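Long-range contacts in glycerol dehydratase (Clostridium butyricum, PDB 1R9D), which probably dehydrates glycerol without vitamin B12, as a lyase of the glycyl radical family related to pyruvate formate lyase: residues A[521-526]-A[535-540]; A[526-531]-A[540-545]. All blocks are in the same frame, centred on the assembly; numbering follows the deposited sequence.

The chain passes from helix 520-524 through a turn into helix 529-532, then loops to strand 543-551. Interactions 1 and 2 fasten this loop to helix 520-524 and to the turn before helix 529-532, and their segments alternate along the chain. Their centres are about 6 Å apart. Val526 and Gly540 belong to both. The two also touch directly: Ser523 O lies 3.1 Å from Cys529 CB, and Leu536 CD1 lies 3.3 Å from Cys529 SG. Both sit at one side of the chain, about 20 Å from its centre. The side chain of Leu522 is about 14 Å from the bound glycerol, so interaction 1 does not line its site.

Interaction 1: residues A[521-526]-A[535-540]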
# COMPACT_ATOMS: atom_id res chain seq x y z
N PHE A 521 5.76 13.40 -10.86
CA PHE A 521 5.98 14.69 -11.53
C PHE A 521 5.05 15.80 -11.03
O PHE A 521 5.51 16.86 -10.60
CB PHE A 521 5.84 14.53 -13.05
CG PHE A 521 6.17 15.78 -13.81
CD1 PHE A 521 5.17 16.54 -14.42
CD2 PHE A 521 7.49 16.22 -13.91
CE1 PHE A 521 5.47 17.71 -15.10
CE2 PHE A 521 7.80 17.40 -14.60
CZ PHE A 521 6.79 18.15 -15.20
N LEU A 522 3.75 15.55 -11.08
CA LEU A 522 2.78 16.54 -10.63
C LEU A 522 3.02 16.95 -9.17
O LEU A 522 3.01 18.13 -8.83
CB LEU A 522 1.36 15.99 -10.77
CG LEU A 522 0.24 16.97 -10.44
CD1 LEU A 522 0.17 18.03 -11.53
CD2 LEU A 522 -1.09 16.24 -10.33
N SER A 523 3.26 15.96 -8.31
CA SER A 523 3.47 16.21 -6.89
C SER A 523 4.67 17.10 -6.58
O SER A 523 4.64 17.87 -5.61
CB SER A 523 3.62 14.88 -6.14
OG SER A 523 2.44 14.10 -6.23
N SER A 524 5.71 17.01 -7.40
CA SER A 524 6.91 17.80 -7.17
C SER A 524 6.67 19.30 -7.29
O SER A 524 7.46 20.10 -6.79
CB SER A 524 8.01 17.37 -8.15
OG SER A 524 7.69 17.74 -9.48
N MET A 525 5.58 19.68 -7.94
CA MET A 525 5.27 21.09 -8.14
C MET A 525 4.15 21.64 -7.24
O MET A 525 3.60 22.70 -7.53
CB MET A 525 4.92 21.33 -9.61
CG MET A 525 6.07 20.97 -10.55
SD MET A 525 5.65 21.20 -12.28
CE MET A 525 4.64 19.79 -12.56
N VAL A 526 3.83 20.93 -6.17
CA VAL A 526 2.80 21.38 -5.23
C VAL A 526 3.37 21.27 -3.81
O VAL A 526 3.88 20.22 -3.41
CB VAL A 526 1.52 20.53 -5.34
CG1 VAL A 526 0.47 21.04 -4.35
CG2 VAL A 526 0.98 20.61 -6.77
N SER A 535 3.40 11.90 -1.97
CA SER A 535 2.63 12.38 -3.12
C SER A 535 1.34 13.11 -2.77
O SER A 535 0.87 13.07 -1.63
CB SER A 535 2.28 11.21 -4.04
OG SER A 535 1.36 10.35 -3.39
N LEU A 536 0.77 13.75 -3.78
CA LEU A 536 -0.49 14.47 -3.65
C LEU A 536 -1.56 13.45 -3.25
O LEU A 536 -2.39 13.71 -2.39
CB LEU A 536 -0.85 15.09 -5.01
CG LEU A 536 -0.93 16.60 -5.25
CD1 LEU A 536 -0.25 17.41 -4.15
CD2 LEU A 536 -0.32 16.88 -6.61
N GLN A 537 -1.52 12.28 -3.89
CA GLN A 537 -2.48 11.22 -3.60
C GLN A 537 -2.39 10.75 -2.15
O GLN A 537 -3.36 10.26 -1.58
CB GLN A 537 -2.26 10.03 -4.54
CG GLN A 537 -2.52 10.32 -6.02
CD GLN A 537 -1.56 11.33 -6.60
OE1 GLN A 537 -0.37 11.31 -6.31
NE2 GLN A 537 -2.08 12.23 -7.43
N ASP A 538 -1.21 10.89 -1.55
CA ASP A 538 -1.00 10.47 -0.16
C ASP A 538 -1.12 11.59 0.87
O ASP A 538 -0.70 11.43 2.02
CB ASP A 538 0.36 9.78 -0.02
CG ASP A 538 0.40 8.44 -0.73
OD1 ASP A 538 -0.37 7.53 -0.33
OD2 ASP A 538 1.19 8.29 -1.69
N GLY A 539 -1.68 12.72 0.46
CA GLY A 539 -1.88 13.84 1.37
C GLY A 539 -0.76 14.86 1.52
O GLY A 539 -0.76 15.65 2.47
N GLY A 540 0.19 14.87 0.59
CA GLY A 540 1.29 15.82 0.67
C GLY A 540 0.95 17.30 0.59
O GLY A 540 1.67 18.13 1.13
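Leu536 reaches from the loop toward helix 520-524 and meets Leu522, Ser523 and Val526. CD1 packs on Val526, with Val526 CG1 3.7 Å from Leu536 CD1. CD2 lies between Leu522, the backbone of Ser523 and Val526 CG2. Here Leu522 CD2 lies 3.9 Å from Leu536 CD2. In both leucine and valine pairs the side chains cross at about a right angle. Leu522 holds CG anti to its backbone N (chi1 -175°), which brings CG to 3.9 Å from Leu536 CD2. In Leu536 itself, CG sits off the usual staggered positions (chi1 -115°).

Beside this apolar patch is one polar bond. Leu536 N donates to Ser523 OG at 3.0 Å, and the bond is fairly straight, with an N-H...O angle of 164°. Ser523 OG also packs near Ser535 CB, and it is hydrogen-bonded to Leu519 O, just before the helix. Gln537 OE1 takes a hydrogen bond from Leu519 N. Phe204 of helix 197-230 packs on Ser523 and Ser535.

Leu536 starts a type I turn that ends at Gly539. Ser535 OG bonds Asp538 OD2 at 2.7 Å, meeting it from above the carboxylate plane. All six residues that touch here are buried. The serine hydroxyl therefore satisfies a buried backbone N-H at the start of the turn, while the Leu536 methyls pack on Leu522 and Val526.

Interaction 2: residues A[526-531]-A[540-545]; sequences VDNCIG and GAEYNF
Asn528 ND2 meets both Glu542 OE1 and a water. The bond to Glu542 OE1 is short, 2.7 Å, but weak, because its N-H...O angle is only 130°. The amide and carboxylate planes stand 81° apart. Glu542 holds CG anti to its backbone N (chi1 168°), and this CG lies over the centre of the Tyr543 ring, 3.7 Å above the plane. The water accepts from Asn528 ND2 at 3.1 Å and lies 3.0 Å from Gly540 O, to which it can donate. It thus bridges the two segments.

Gly540 fits closely against the other segment. Its O is 3.1 Å from Asn528 CB, and Cys529 SG lies 3.9 Å from Gly540 CA. Deeper in, Val526 CG1 touches Ala541 CB at 4.3 Å.

Residues 526 to 529 form a type II turn, with Asn528 at the N-cap position of helix 529-532. Ile530 of that helix packs on helix 169-190. Tyr543 and Phe545 make backbone bonds to Lys441 and Glu443, just before and in strand 442-443. The contact thus joins the turn leading into helix 529-532 to the loop leading into strand 543-551, part of a mixed sheet.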
# COMPACT_ATOMS: atom_id res chain seq x y z
N VAL A 526 3.83 20.93 -6.17
CA VAL A 526 2.80 21.38 -5.23
C VAL A 526 3.37 21.27 -3.81
O VAL A 526 3.88 20.22 -3.41
CB VAL A 526 1.52 20.53 -5.34
CG1 VAL A 526 0.47 21.04 -4.35
CG2 VAL A 526 0.98 20.61 -6.77
N ASP A 527 3.28 22.36 -3.06
CA ASP A 527 3.85 22.44 -1.72
C ASP A 527 3.66 21.38 -0.66
O ASP A 527 2.59 20.81 -0.46
CB ASP A 527 3.53 23.80 -1.11
CG ASP A 527 4.57 24.83 -1.48
OD1 ASP A 527 4.42 26.01 -1.08
OD2 ASP A 527 5.54 24.46 -2.17
N ASN A 528 4.77 21.16 0.04
CA ASN A 528 4.91 20.20 1.11
C ASN A 528 5.14 18.79 0.60
O ASN A 528 5.66 17.96 1.33
CB ASN A 528 3.70 20.27 2.05
CG ASN A 528 3.51 21.66 2.66
OD1 ASN A 528 4.19 22.61 2.28
ND2 ASN A 528 2.57 21.76 3.59
N CYS A 529 4.78 18.50 -0.66
CA CYS A 529 5.01 17.14 -1.16
C CYS A 529 6.48 16.74 -1.02
O CYS A 529 6.79 15.71 -0.44
CB CYS A 529 4.56 17.00 -2.62
SG CYS A 529 2.75 16.87 -2.80
N ILE A 530 7.39 17.55 -1.56
CA ILE A 530 8.82 17.24 -1.45
C ILE A 530 9.24 17.30 0.01
O ILE A 530 9.93 16.41 0.51
CB ILE A 530 9.68 18.24 -2.26
CG1 ILE A 530 9.45 18.03 -3.76
CG2 ILE A 530 11.16 18.05 -1.92
CD1 ILE A 530 10.21 19.01 -4.63
N GLY A 531 8.81 18.35 0.71
CA GLY A 531 9.15 18.51 2.11
C GLY A 531 8.63 17.40 3.01
O GLY A 531 9.30 17.01 3.97
N GLY A 540 0.19 14.87 0.59
CA GLY A 540 1.29 15.82 0.67
C GLY A 540 0.95 17.30 0.59
O GLY A 540 1.67 18.13 1.13
N ALA A 541 -0.15 17.64 -0.08
CA ALA A 541 -0.54 19.04 -0.23
C ALA A 541 -0.82 19.73 1.10
O ALA A 541 -1.22 19.09 2.07
CB ALA A 541 -1.77 19.15 -1.14
N GLU A 542 -0.58 21.04 1.14
CA GLU A 542 -0.85 21.84 2.34
C GLU A 542 -2.35 21.85 2.61
O GLU A 542 -2.79 21.74 3.75
CB GLU A 542 -0.36 23.28 2.11
CG GLU A 542 -0.82 24.31 3.15
CD GLU A 542 -0.31 24.03 4.56
OE1 GLU A 542 0.76 23.39 4.69
OE2 GLU A 542 -0.96 24.48 5.53
N TYR A 543 -3.13 21.97 1.53
CA TYR A 543 -4.59 22.01 1.62
C TYR A 543 -5.20 20.81 0.90
O TYR A 543 -4.81 20.50 -0.23
CB TYR A 543 -5.12 23.30 1.00
CG TYR A 543 -4.62 24.57 1.66
CD1 TYR A 543 -3.83 25.48 0.96
CD2 TYR A 543 -4.93 24.85 2.98
CE1 TYR A 543 -3.36 26.66 1.57
CE2 TYR A 543 -4.47 26.01 3.60
CZ TYR A 543 -3.69 26.91 2.90
OH TYR A 543 -3.24 28.06 3.52
N ASN A 544 -6.15 20.13 1.54
CA ASN A 544 -6.80 18.96 0.94
C ASN A 544 -8.32 19.05 1.03
O ASN A 544 -8.88 19.35 2.09
CB ASN A 544 -6.34 17.68 1.62
CG ASN A 544 -4.94 17.27 1.22
OD1 ASN A 544 -4.74 16.67 0.17
ND2 ASN A 544 -3.97 17.62 2.05
N PHE A 545 -8.99 18.76 -0.08
CA PHE A 545 -10.45 18.79 -0.13
C PHE A 545 -10.96 17.73 -1.10
O PHE A 545 -10.17 17.05 -1.76
CB PHE A 545 -10.97 20.15 -0.63
CG PHE A 545 -10.50 21.32 0.17
CD1 PHE A 545 -9.51 22.16 -0.31
CD2 PHE A 545 -11.05 21.59 1.43
CE1 PHE A 545 -9.06 23.25 0.43
CE2 PHE A 545 -10.61 22.68 2.18
CZ PHE A 545 -9.61 23.51 1.69
O HOH W 1 1.35 18.94 4.00